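Local atomic coordinates of methylmalonyl-CoA carboxyltransferase 12S subunit (Propionibacterium freudenreichii, PDB entry 1ON3), a protein that transfers the carboxyl group of methylmalonyl-CoA to the biotin of the 1.3S subunit, as the hexameric core of transcarboxylase. Residues E[203-208]-E[216-221]; E[194-199]-E[223-228]; E[135-140]-E[172-177]. One frame throughout, in Å; residues are numbered along the deposited sequence.

How the contacts relate
All three contacts lie in the N-terminal half of the chain. Contact 3 closes first. Contact 2 then opens at strand 191-195, and contact 1 is nested inside the loop that contact 2 closes. Contacts 2 and 3 reach the same mixed sheet, where strands 170-175 and 191-195 are neighbours; their centres are about 11 Å apart. Contacts 1 and 2 have centres about 13 Å apart and are joined by successive helices 218-222 and 224-231. Contacts 1 and 3 do not touch, with nearest atoms about 8 Å apart. Contact 3 reaches bound methylmalonyl-CoA and contact 1 reaches bound methylmalonic acid, so sheet and helices together border the ligand sites.

Contact 1 (E[203-208]-E[216-221]); sequences TGPQVI and VTADEL. With DXX (methylmalonic acid), chain U.
Pro205 packs against the turn and helix formed by Val216, Ala218 and Leu221, and every carbon of its ring beyond CA has a neighbour there. Pro205 CB lies 3.5 Å from Val216 O. Pro205 CG has two close neighbours: Leu221 CD2 at 3.5 Å, tight for two carbons, and Ala218 CA at 3.8 Å. Pro205 CD closes the ring 3.7 Å from the same Leu221 CD2. The side chains of Pro205 and Leu221 cross obliquely.

Leu221 reaches across with both methyls. Its CG, anti to the backbone N (chi1 180°), is set toward Pro205 and Ile208. Leu221 CD1 meets Ile208 CD1 tip to tip at 3.7 Å. CD2 also covers Thr203 O. That carbonyl is buried here and has no hydrogen-bond partner.

No hydrogen bond joins the two segments. At one helix start the polar bond goes to the ligand; at the other it caps the helix. Gly204 is the N-cap of helix 205-212. Its N donates an almost straight bond to atom O of methylmalonic acid, 2.9 Å long. Val207 CG2 lies 3.6 Å from that ligand oxygen. The helix start probably provides a mildly positive setting for the carboxylate. On the other segment, Thr217 and Glu220 form a capping box: Glu220 N donates to Thr217 OG1, and Thr217 N donates to Glu220 OE1 on its anti lone pair.

Strand 199-201 touches this pair of helix starts, with His199 against Ala218 and Phe201 against Leu221. A second subunit packs here too. Its Pro375 meets Thr203, its Val377 meets Val216, and its Tyr381 OH bonds to Glu220 O. Helices 205-212 and 218-222 thus lie at the interface between subunits, with methylmalonic acid at the start of the first.

Contact 2 (E[194-199]-E[223-228]); sequences MTKKAH and GAEAHM
Ala224 and Met194 bury the most surface in this contact. Ala224 CB sits 3.6 Å from Thr195 O and packs on Met194 CG. The extended Met194 chain puts SD near Ala224 CA. Its methyl, Met194 CE, ends 3.6 Å from Ala224 N and equally near His227 CD2. The Met194 and His227 side chains cross at about a right angle, with Met194 SD 4.6 Å from the centroid of the His227 imidazole in an oblique sulfur-aromatic contact. The His227 nitrogens bond to Met200 O and Asn233 OD1.

A water bridges the two backbones. It accepts from Ala224 N, in the first turn of the helix, and lies 2.7 Å from Ala198 O.

Lys196 is the third largest contributor. The exposed side chains of Lys196 and Glu225 cross at a slant. Lys196 NZ and Glu225 OE2 form a long salt bridge at 3.5 Å; the stronger partner of the amine is Glu239 OE2.

Helix 224-231 therefore starts against the end of strand 191-195. This strand lies between strands 170-175 and 236-238 in the sheet, and Val237 of the latter touches Ala224 and Lys196.

Contact 3 (E[135-140]-E[172-177]); sequences FFYDSG and AIIAGP. With MCA (methylmalonyl-coenzyme A), chain T.
Tyr137 and Phe136 lean on strand 170-175 from the two faces of the sheet. One face of the Tyr137 ring is covered by Phe135, whose CG lies 3.6 Å above the plane. Tyr137 CZ lies 3.4 Å above one face of the Phe135 ring. At the Tyr137 ring edge, in plane, sits Ile173 O. Tyr137 CE2 presses on Ala172 CB at 3.3 Å, and Ile174 CD1 comes in obliquely at CD2. Tyr137 OH is hydrogen-bonded to Ser185 OG. The Phe136 ring holds Ile173 CD1 over its centre, 4.1 Å from the centroid and 6° off the normal, a CH-pi contact.

An alanine in place of Tyr137 would probably open a gap beside Ala172 CB, uncover one face of the Phe135 ring and leave Ser185 OG without its hydroxyl partner.

The strands run parallel as neighbours in the beta-alpha-beta unit of strand 133-139, helix 147-164 and strand 170-175, within a family of the ClpP/crotonase clan. Ile173 N, Tyr137 N and Ala175 N donate in turn to Phe135 O, Ile173 O and Tyr137 O. Past the corner at Gly176 one more backbone bond forms: Ser139 N reaches Pro177 O at 2.7 Å from above the carbonyl plane. Asp138 turns its CG anti to the backbone N (chi1 -165°), and its OD1 lies 3.3 Å from Pro177 CD. Its OD2 makes a salt bridge with Arg49.

Just beyond the two strands, Gly140 and Pro177 meet methylmalonyl-CoA. Gly140 O accepts from the adenine N6 at 3.0 Å and, weakly, from NP1. Pro177 CB packs on its methyl CP8 at 3.8 Å.

Contact 1 (E[203-208]-E[216-221])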
loop_
_atom_site.group_PDB
_atom_site.type_symbol
_atom_site.label_atom_id
_atom_site.label_comp_id
_atom_site.label_asym_id
_atom_site.label_seq_id
_atom_site.Cartn_x
_atom_site.Cartn_y
_atom_site.Cartn_z
ATOM N N THR E 203 44.041 -8.910 -7.237
ATOM C CA THR E 203 45.381 -8.525 -7.670
ATOM C C THR E 203 46.131 -9.765 -8.169
ATOM O O THR E 203 46.155 -10.804 -7.499
ATOM C CB THR E 203 46.166 -7.870 -6.524
ATOM O OG1 THR E 203 45.384 -6.808 -5.966
ATOM C CG2 THR E 203 47.486 -7.291 -7.038
ATOM N N GLY E 204 46.744 -9.647 -9.343
ATOM C CA GLY E 204 47.468 -10.764 -9.919
ATOM C C GLY E 204 48.744 -11.130 -9.186
ATOM O O GLY E 204 49.256 -10.333 -8.402
ATOM N N PRO E 205 49.278 -12.341 -9.420
ATOM C CA PRO E 205 50.507 -12.818 -8.780
ATOM C C PRO E 205 51.702 -11.926 -9.110
ATOM O O PRO E 205 52.506 -11.609 -8.235
ATOM C CB PRO E 205 50.677 -14.225 -9.350
ATOM C CG PRO E 205 49.275 -14.646 -9.663
ATOM C CD PRO E 205 48.693 -13.392 -10.271
ATOM N N GLN E 206 51.817 -11.528 -10.374
ATOM C CA GLN E 206 52.925 -10.676 -10.783
ATOM C C GLN E 206 52.909 -9.398 -9.955
ATOM O O GLN E 206 53.901 -9.048 -9.324
ATOM C CB GLN E 206 52.829 -10.327 -12.276
ATOM C CG GLN E 206 53.015 -11.501 -13.243
ATOM C CD GLN E 206 51.935 -12.564 -13.105
ATOM O OE1 GLN E 206 50.743 -12.252 -13.046
ATOM N NE2 GLN E 206 52.349 -13.827 -13.065
ATOM N N VAL E 207 51.770 -8.712 -9.951
ATOM C CA VAL E 207 51.647 -7.475 -9.198
ATOM C C VAL E 207 51.942 -7.698 -7.718
ATOM O O VAL E 207 52.621 -6.884 -7.090
ATOM C CB VAL E 207 50.245 -6.852 -9.370
ATOM C CG1 VAL E 207 50.119 -5.599 -8.522
ATOM C CG2 VAL E 207 50.001 -6.525 -10.835
ATOM N N ILE E 208 51.443 -8.799 -7.160
ATOM C CA ILE E 208 51.684 -9.099 -5.748
ATOM C C ILE E 208 53.178 -9.234 -5.475
ATOM O O ILE E 208 53.681 -8.767 -4.453
ATOM C CB ILE E 208 50.974 -10.411 -5.317
ATOM C CG1 ILE E 208 49.459 -10.173 -5.245
ATOM C CG2 ILE E 208 51.509 -10.879 -3.976
ATOM C CD1 ILE E 208 48.645 -11.404 -4.866
ATOM N N VAL E 216 53.844 -16.714 -5.581
ATOM C CA VAL E 216 52.689 -17.586 -5.622
ATOM C C VAL E 216 52.263 -17.721 -7.076
ATOM O O VAL E 216 52.487 -16.820 -7.883
ATOM C CB VAL E 216 51.536 -16.993 -4.762
ATOM C CG1 VAL E 216 51.035 -15.688 -5.380
ATOM C CG2 VAL E 216 50.411 -17.998 -4.616
ATOM N N THR E 217 51.675 -18.858 -7.415
ATOM C CA THR E 217 51.208 -19.093 -8.774
ATOM C C THR E 217 49.744 -18.671 -8.856
ATOM O O THR E 217 49.091 -18.481 -7.828
ATOM C CB THR E 217 51.325 -20.583 -9.147
ATOM O OG1 THR E 217 50.567 -21.369 -8.217
ATOM C CG2 THR E 217 52.786 -21.032 -9.115
ATOM N N ALA E 218 49.228 -18.507 -10.067
ATOM C CA ALA E 218 47.833 -18.123 -10.217
ATOM C C ALA E 218 46.975 -19.212 -9.575
ATOM O O ALA E 218 45.957 -18.935 -8.937
ATOM C CB ALA E 218 47.484 -17.975 -11.688
ATOM N N ASP E 219 47.413 -20.457 -9.730
ATOM C CA ASP E 219 46.685 -21.587 -9.187
ATOM C C ASP E 219 46.655 -21.581 -7.663
ATOM O O ASP E 219 45.617 -21.829 -7.055
ATOM C CB ASP E 219 47.297 -22.892 -9.696
ATOM C CG ASP E 219 46.244 -23.880 -10.162
ATOM O OD1 ASP E 219 45.492 -23.547 -11.104
ATOM O OD2 ASP E 219 46.167 -24.984 -9.584
ATOM N N GLU E 220 47.794 -21.296 -7.043
ATOM C CA GLU E 220 47.856 -21.253 -5.591
ATOM C C GLU E 220 47.082 -20.042 -5.095
ATOM O O GLU E 220 46.385 -20.100 -4.083
ATOM C CB GLU E 220 49.295 -21.114 -5.108
ATOM C CG GLU E 220 50.234 -22.237 -5.469
ATOM C CD GLU E 220 51.639 -21.960 -4.967
ATOM O OE1 GLU E 220 52.201 -20.908 -5.339
ATOM O OE2 GLU E 220 52.178 -22.785 -4.197
ATOM N N LEU E 221 47.212 -18.943 -5.826
ATOM C CA LEU E 221 46.562 -17.693 -5.451
ATOM C C LEU E 221 45.047 -17.651 -5.625
ATOM O O LEU E 221 44.316 -17.321 -4.687
ATOM C CB LEU E 221 47.179 -16.538 -6.241
ATOM C CG LEU E 221 46.591 -15.153 -5.962
ATOM C CD1 LEU E 221 46.949 -14.708 -4.560
ATOM C CD2 LEU E 221 47.118 -14.168 -6.982
HETATM C C1 DXX U . 45.814 -4.602 -11.117
HETATM O O1 DXX U . 46.051 -3.931 -12.227
HETATM C CA DXX U . 45.105 -5.590 -11.205
HETATM C CB DXX U . 43.825 -5.149 -10.863
HETATM C C DXX U . 45.376 -6.956 -11.554
HETATM O O DXX U . 46.460 -7.348 -11.072
HETATM O O2 DXX U . 44.622 -7.671 -12.241
#

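Contact 2 (E[194-199]-E[223-228])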
loop_
_atom_site.group_PDB
_atom_site.type_symbol
_atom_site.label_atom_id
_atom_site.label_comp_id
_atom_site.label_asym_id
_atom_site.label_seq_id
_atom_site.Cartn_x
_atom_site.Cartn_y
_atom_site.Cartn_z
ATOM N N MET E 194 32.952 -22.519 -9.946
ATOM C CA MET E 194 34.253 -22.284 -10.558
ATOM C C MET E 194 34.876 -23.586 -11.055
ATOM O O MET E 194 34.967 -24.551 -10.297
ATOM C CB MET E 194 35.152 -21.634 -9.505
ATOM C CG MET E 194 36.300 -20.850 -10.030
ATOM S SD MET E 194 37.100 -19.886 -8.724
ATOM C CE MET E 194 38.676 -19.635 -9.566
ATOM N N THR E 195 35.316 -23.623 -12.317
ATOM C CA THR E 195 35.932 -24.840 -12.850
ATOM C C THR E 195 37.410 -24.881 -12.475
ATOM O O THR E 195 37.979 -23.869 -12.047
ATOM C CB THR E 195 35.855 -24.912 -14.380
ATOM O OG1 THR E 195 36.767 -23.958 -14.938
ATOM C CG2 THR E 195 34.440 -24.628 -14.865
ATOM N N LYS E 196 38.037 -26.044 -12.645
ATOM C CA LYS E 196 39.452 -26.172 -12.304
ATOM C C LYS E 196 40.376 -25.524 -13.339
ATOM O O LYS E 196 41.594 -25.498 -13.172
ATOM C CB LYS E 196 39.810 -27.647 -12.068
ATOM C CG LYS E 196 39.248 -28.129 -10.741
ATOM C CD LYS E 196 39.664 -29.535 -10.368
ATOM C CE LYS E 196 39.196 -29.839 -8.941
ATOM N NZ LYS E 196 39.566 -31.202 -8.482
ATOM N N LYS E 197 39.790 -24.970 -14.393
ATOM C CA LYS E 197 40.586 -24.292 -15.407
ATOM C C LYS E 197 40.514 -22.784 -15.166
ATOM O O LYS E 197 41.244 -22.011 -15.774
ATOM C CB LYS E 197 40.057 -24.616 -16.807
ATOM C CG LYS E 197 40.298 -26.052 -17.251
ATOM C CD LYS E 197 41.791 -26.357 -17.346
ATOM C CE LYS E 197 42.027 -27.721 -17.985
ATOM N NZ LYS E 197 41.288 -28.800 -17.259
ATOM N N ALA E 198 39.636 -22.376 -14.259
ATOM C CA ALA E 198 39.450 -20.957 -13.966
ATOM C C ALA E 198 40.362 -20.390 -12.892
ATOM O O ALA E 198 40.951 -21.122 -12.103
ATOM C CB ALA E 198 37.985 -20.693 -13.578
ATOM N N HIS E 199 40.489 -19.065 -12.898
ATOM C CA HIS E 199 41.271 -18.347 -11.901
ATOM C C HIS E 199 40.569 -17.021 -11.642
ATOM O O HIS E 199 39.995 -16.412 -12.550
ATOM C CB HIS E 199 42.718 -18.131 -12.366
ATOM C CG HIS E 199 43.479 -19.408 -12.543
ATOM N ND1 HIS E 199 43.481 -20.114 -13.727
ATOM C CD2 HIS E 199 44.182 -20.157 -11.658
ATOM C CE1 HIS E 199 44.146 -21.246 -13.563
ATOM N NE2 HIS E 199 44.581 -21.297 -12.316
ATOM N N GLY E 223 43.028 -20.232 -7.670
ATOM C CA GLY E 223 42.436 -21.384 -8.328
ATOM C C GLY E 223 41.160 -21.767 -7.583
ATOM O O GLY E 223 40.952 -21.325 -6.455
ATOM N N ALA E 224 40.310 -22.590 -8.196
ATOM C CA ALA E 224 39.050 -22.989 -7.564
ATOM C C ALA E 224 39.218 -23.552 -6.150
ATOM O O ALA E 224 38.453 -23.220 -5.237
ATOM C CB ALA E 224 38.331 -24.003 -8.443
ATOM N N GLU E 225 40.217 -24.406 -5.957
ATOM C CA GLU E 225 40.415 -24.988 -4.637
ATOM C C GLU E 225 40.840 -23.963 -3.591
ATOM O O GLU E 225 40.432 -24.046 -2.432
ATOM C CB GLU E 225 41.410 -26.151 -4.725
ATOM C CG GLU E 225 40.738 -27.400 -5.287
ATOM C CD GLU E 225 41.696 -28.537 -5.546
ATOM O OE1 GLU E 225 42.482 -28.875 -4.638
ATOM O OE2 GLU E 225 41.655 -29.096 -6.659
ATOM N N ALA E 226 41.654 -22.993 -3.987
ATOM C CA ALA E 226 42.067 -21.963 -3.047
ATOM C C ALA E 226 40.827 -21.150 -2.642
ATOM O O ALA E 226 40.597 -20.915 -1.460
ATOM C CB ALA E 226 43.126 -21.049 -3.683
ATOM N N HIS E 227 40.011 -20.736 -3.610
ATOM C CA HIS E 227 38.824 -19.953 -3.261
ATOM C C HIS E 227 37.839 -20.733 -2.392
ATOM O O HIS E 227 37.191 -20.169 -1.505
ATOM C CB HIS E 227 38.105 -19.444 -4.519
ATOM C CG HIS E 227 38.801 -18.291 -5.179
ATOM N ND1 HIS E 227 38.972 -17.074 -4.556
ATOM C CD2 HIS E 227 39.429 -18.195 -6.373
ATOM C CE1 HIS E 227 39.679 -16.279 -5.336
ATOM N NE2 HIS E 227 39.969 -16.933 -6.444
ATOM N N MET E 228 37.738 -22.030 -2.628
ATOM C CA MET E 228 36.803 -22.844 -1.872
ATOM C C MET E 228 37.226 -23.103 -0.431
ATOM O O MET E 228 36.483 -22.802 0.499
ATOM C CB MET E 228 36.561 -24.184 -2.582
ATOM C CG MET E 228 35.738 -25.210 -1.769
ATOM S SD MET E 228 34.048 -24.692 -1.340
ATOM C CE MET E 228 33.223 -25.014 -2.943
HETATM O O HOH W 1 40.902 -23.445 -10.815
#

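Contact 3 (E[135-140]-E[172-177])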
loop_
_atom_site.group_PDB
_atom_site.type_symbol
_atom_site.label_atom_id
_atom_site.label_comp_id
_atom_site.label_asym_id
_atom_site.label_seq_id
_atom_site.Cartn_x
_atom_site.Cartn_y
_atom_site.Cartn_z
ATOM N N PHE E 135 25.449 -16.353 -15.721
ATOM C CA PHE E 135 26.549 -15.690 -16.415
ATOM C C PHE E 135 27.848 -16.514 -16.396
ATOM O O PHE E 135 28.354 -16.840 -15.330
ATOM C CB PHE E 135 26.764 -14.335 -15.718
ATOM C CG PHE E 135 27.662 -13.366 -16.452
ATOM C CD1 PHE E 135 27.655 -12.027 -16.090
ATOM C CD2 PHE E 135 28.538 -13.783 -17.455
ATOM C CE1 PHE E 135 28.511 -11.105 -16.711
ATOM C CE2 PHE E 135 29.400 -12.865 -18.084
ATOM C CZ PHE E 135 29.381 -11.526 -17.705
ATOM N N PHE E 136 28.360 -16.855 -17.580
ATOM C CA PHE E 136 29.635 -17.579 -17.710
ATOM C C PHE E 136 30.720 -16.507 -17.888
ATOM O O PHE E 136 30.714 -15.756 -18.878
ATOM C CB PHE E 136 29.665 -18.496 -18.942
ATOM C CG PHE E 136 28.821 -19.746 -18.819
ATOM C CD1 PHE E 136 27.499 -19.752 -19.248
ATOM C CD2 PHE E 136 29.376 -20.933 -18.345
ATOM C CE1 PHE E 136 26.742 -20.934 -19.217
ATOM C CE2 PHE E 136 28.636 -22.112 -18.309
ATOM C CZ PHE E 136 27.311 -22.113 -18.750
ATOM N N TYR E 137 31.621 -16.424 -16.912
ATOM C CA TYR E 137 32.723 -15.463 -16.910
ATOM C C TYR E 137 34.000 -16.120 -17.459
ATOM O O TYR E 137 34.344 -17.230 -17.077
ATOM C CB TYR E 137 32.989 -14.999 -15.475
ATOM C CG TYR E 137 31.862 -14.216 -14.854
ATOM C CD1 TYR E 137 31.899 -12.829 -14.816
ATOM C CD2 TYR E 137 30.785 -14.866 -14.247
ATOM C CE1 TYR E 137 30.897 -12.092 -14.178
ATOM C CE2 TYR E 137 29.770 -14.145 -13.606
ATOM C CZ TYR E 137 29.833 -12.762 -13.571
ATOM O OH TYR E 137 28.849 -12.042 -12.933
ATOM N N ASP E 138 34.716 -15.413 -18.327
ATOM C CA ASP E 138 35.930 -15.933 -18.944
ATOM C C ASP E 138 36.543 -14.645 -19.486
ATOM O O ASP E 138 36.366 -14.328 -20.661
ATOM C CB ASP E 138 35.532 -16.867 -20.102
ATOM C CG ASP E 138 36.683 -17.741 -20.578
ATOM O OD1 ASP E 138 37.830 -17.430 -20.217
ATOM O OD2 ASP E 138 36.433 -18.722 -21.319
ATOM N N SER E 139 37.269 -13.913 -18.642
ATOM C CA SER E 139 37.771 -12.605 -19.058
ATOM C C SER E 139 39.040 -12.066 -18.404
ATOM O O SER E 139 39.353 -12.376 -17.262
ATOM C CB SER E 139 36.636 -11.586 -18.832
ATOM O OG SER E 139 37.084 -10.241 -18.851
ATOM N N GLY E 140 39.735 -11.200 -19.138
ATOM C CA GLY E 140 40.940 -10.569 -18.622
ATOM C C GLY E 140 40.620 -9.285 -17.865
ATOM O O GLY E 140 41.523 -8.522 -17.515
ATOM N N ALA E 172 26.746 -17.395 -11.051
ATOM C CA ALA E 172 27.940 -17.083 -11.809
ATOM C C ALA E 172 28.747 -18.353 -12.020
ATOM O O ALA E 172 28.902 -19.161 -11.099
ATOM C CB ALA E 172 28.770 -16.063 -11.064
ATOM N N ILE E 173 29.245 -18.540 -13.235
ATOM C CA ILE E 173 30.093 -19.694 -13.530
ATOM C C ILE E 173 31.410 -19.138 -14.065
ATOM O O ILE E 173 31.436 -18.541 -15.143
ATOM C CB ILE E 173 29.477 -20.627 -14.612
ATOM C CG1 ILE E 173 28.099 -21.123 -14.178
ATOM C CG2 ILE E 173 30.379 -21.834 -14.831
ATOM C CD1 ILE E 173 26.952 -20.381 -14.844
ATOM N N ILE E 174 32.486 -19.294 -13.294
ATOM C CA ILE E 174 33.799 -18.815 -13.712
ATOM C C ILE E 174 34.428 -19.987 -14.444
ATOM O O ILE E 174 34.714 -21.024 -13.833
ATOM C CB ILE E 174 34.722 -18.459 -12.517
ATOM C CG1 ILE E 174 33.933 -17.796 -11.389
ATOM C CG2 ILE E 174 35.856 -17.549 -13.023
ATOM C CD1 ILE E 174 33.273 -16.516 -11.746
ATOM N N ALA E 175 34.656 -19.820 -15.744
ATOM C CA ALA E 175 35.193 -20.903 -16.559
ATOM C C ALA E 175 36.467 -20.540 -17.315
ATOM O O ALA E 175 36.804 -21.168 -18.322
ATOM C CB ALA E 175 34.120 -21.370 -17.539
ATOM N N GLY E 176 37.153 -19.527 -16.812
ATOM C CA GLY E 176 38.395 -19.068 -17.400
ATOM C C GLY E 176 38.931 -18.014 -16.460
ATOM O O GLY E 176 38.604 -18.029 -15.262
ATOM N N PRO E 177 39.762 -17.081 -16.951
ATOM C CA PRO E 177 40.280 -16.051 -16.054
ATOM C C PRO E 177 39.167 -15.090 -15.653
ATOM O O PRO E 177 38.137 -14.990 -16.325
ATOM C CB PRO E 177 41.325 -15.328 -16.909
ATOM C CG PRO E 177 41.759 -16.360 -17.879
ATOM C CD PRO E 177 40.470 -17.053 -18.240
HETATM C C8 MCA T . 43.597 -9.758 -21.740
HETATM N N9 MCA T . 43.671 -9.117 -22.980
HETATM C C4 MCA T . 43.222 -7.831 -22.729
HETATM C C5 MCA T . 42.909 -7.802 -21.350
HETATM N N7 MCA T . 43.155 -9.024 -20.751
HETATM N N3 MCA T . 43.090 -6.770 -23.626
HETATM C C2 MCA T . 42.607 -5.630 -23.021
HETATM N N1 MCA T . 42.269 -5.485 -21.696
HETATM C C6 MCA T . 42.406 -6.561 -20.821
HETATM N N6 MCA T . 42.061 -6.376 -19.542
HETATM C "C1'" MCA T . 44.066 -9.549 -24.209
HETATM C "C2'" MCA T . 45.579 -9.792 -24.193
HETATM O "O2'" MCA T . 46.286 -8.613 -24.459
HETATM C "C3'" MCA T . 45.715 -10.897 -25.211
HETATM O "O3'" MCA T . 45.861 -10.332 -26.502
HETATM C "C4'" MCA T . 44.433 -11.742 -25.092
HETATM O "O4'" MCA T . 43.456 -10.812 -24.485
HETATM C "C5'" MCA T . 44.458 -12.997 -24.131
HETATM O "O5'" MCA T . 45.550 -13.042 -23.622
HETATM P P1 MCA T . 46.722 -13.698 -23.272
HETATM O O11 MCA T . 47.651 -12.916 -22.642
HETATM O O12 MCA T . 46.964 -14.089 -24.526
HETATM O O6 MCA T . 46.525 -14.905 -22.182
HETATM P P2 MCA T . 46.469 -15.799 -21.197
HETATM O O21 MCA T . 47.837 -15.933 -21.374
HETATM O O22 MCA T . 45.501 -16.822 -21.199
HETATM O O7 MCA T . 46.293 -14.892 -19.888
HETATM C CPB MCA T . 45.373 -14.143 -19.695
HETATM C CPA MCA T . 45.169 -13.216 -18.510
HETATM C CP7 MCA T . 46.079 -12.091 -19.054
HETATM C CP9 MCA T . 45.483 -13.883 -17.150
HETATM C CP8 MCA T . 43.675 -12.806 -18.495
HETATM O OP3 MCA T . 45.720 -11.636 -20.153
HETATM C CP6 MCA T . 46.282 -10.886 -18.332
HETATM O OP2 MCA T . 46.703 -10.981 -17.121
HETATM N NP2 MCA T . 45.973 -9.585 -18.961
HETATM C CP5 MCA T . 45.546 -8.585 -18.041
HETATM C CP4 MCA T . 44.871 -8.355 -16.801
HETATM C CP3 MCA T . 44.474 -7.065 -16.262
HETATM O OP1 MCA T . 45.595 -6.298 -16.263
HETATM N NP1 MCA T . 43.245 -6.453 -15.742
HETATM C CP2 MCA T . 43.462 -5.089 -15.349
HETATM C CP1 MCA T . 42.143 -4.534 -15.017
HETATM P P3 MCA T . 46.199 -10.764 -28.055
HETATM O O31 MCA T . 47.590 -11.099 -27.610
HETATM O O32 MCA T . 46.150 -9.520 -28.894
HETATM O O33 MCA T . 45.528 -11.972 -28.659
HETATM S S MCA T . 42.103 -3.072 -14.559
HETATM C CS1 MCA T . 40.514 -3.447 -14.449
HETATM O OS1 MCA T . 39.822 -4.478 -14.680
HETATM C CS2 MCA T . 40.052 -3.076 -13.177
HETATM C CS3 MCA T . 39.059 -2.200 -13.130
HETATM C CS4 MCA T . 40.321 -3.493 -11.701
HETATM O OS4 MCA T . 40.116 -2.724 -10.760
HETATM O OS5 MCA T . 40.755 -4.628 -11.558
#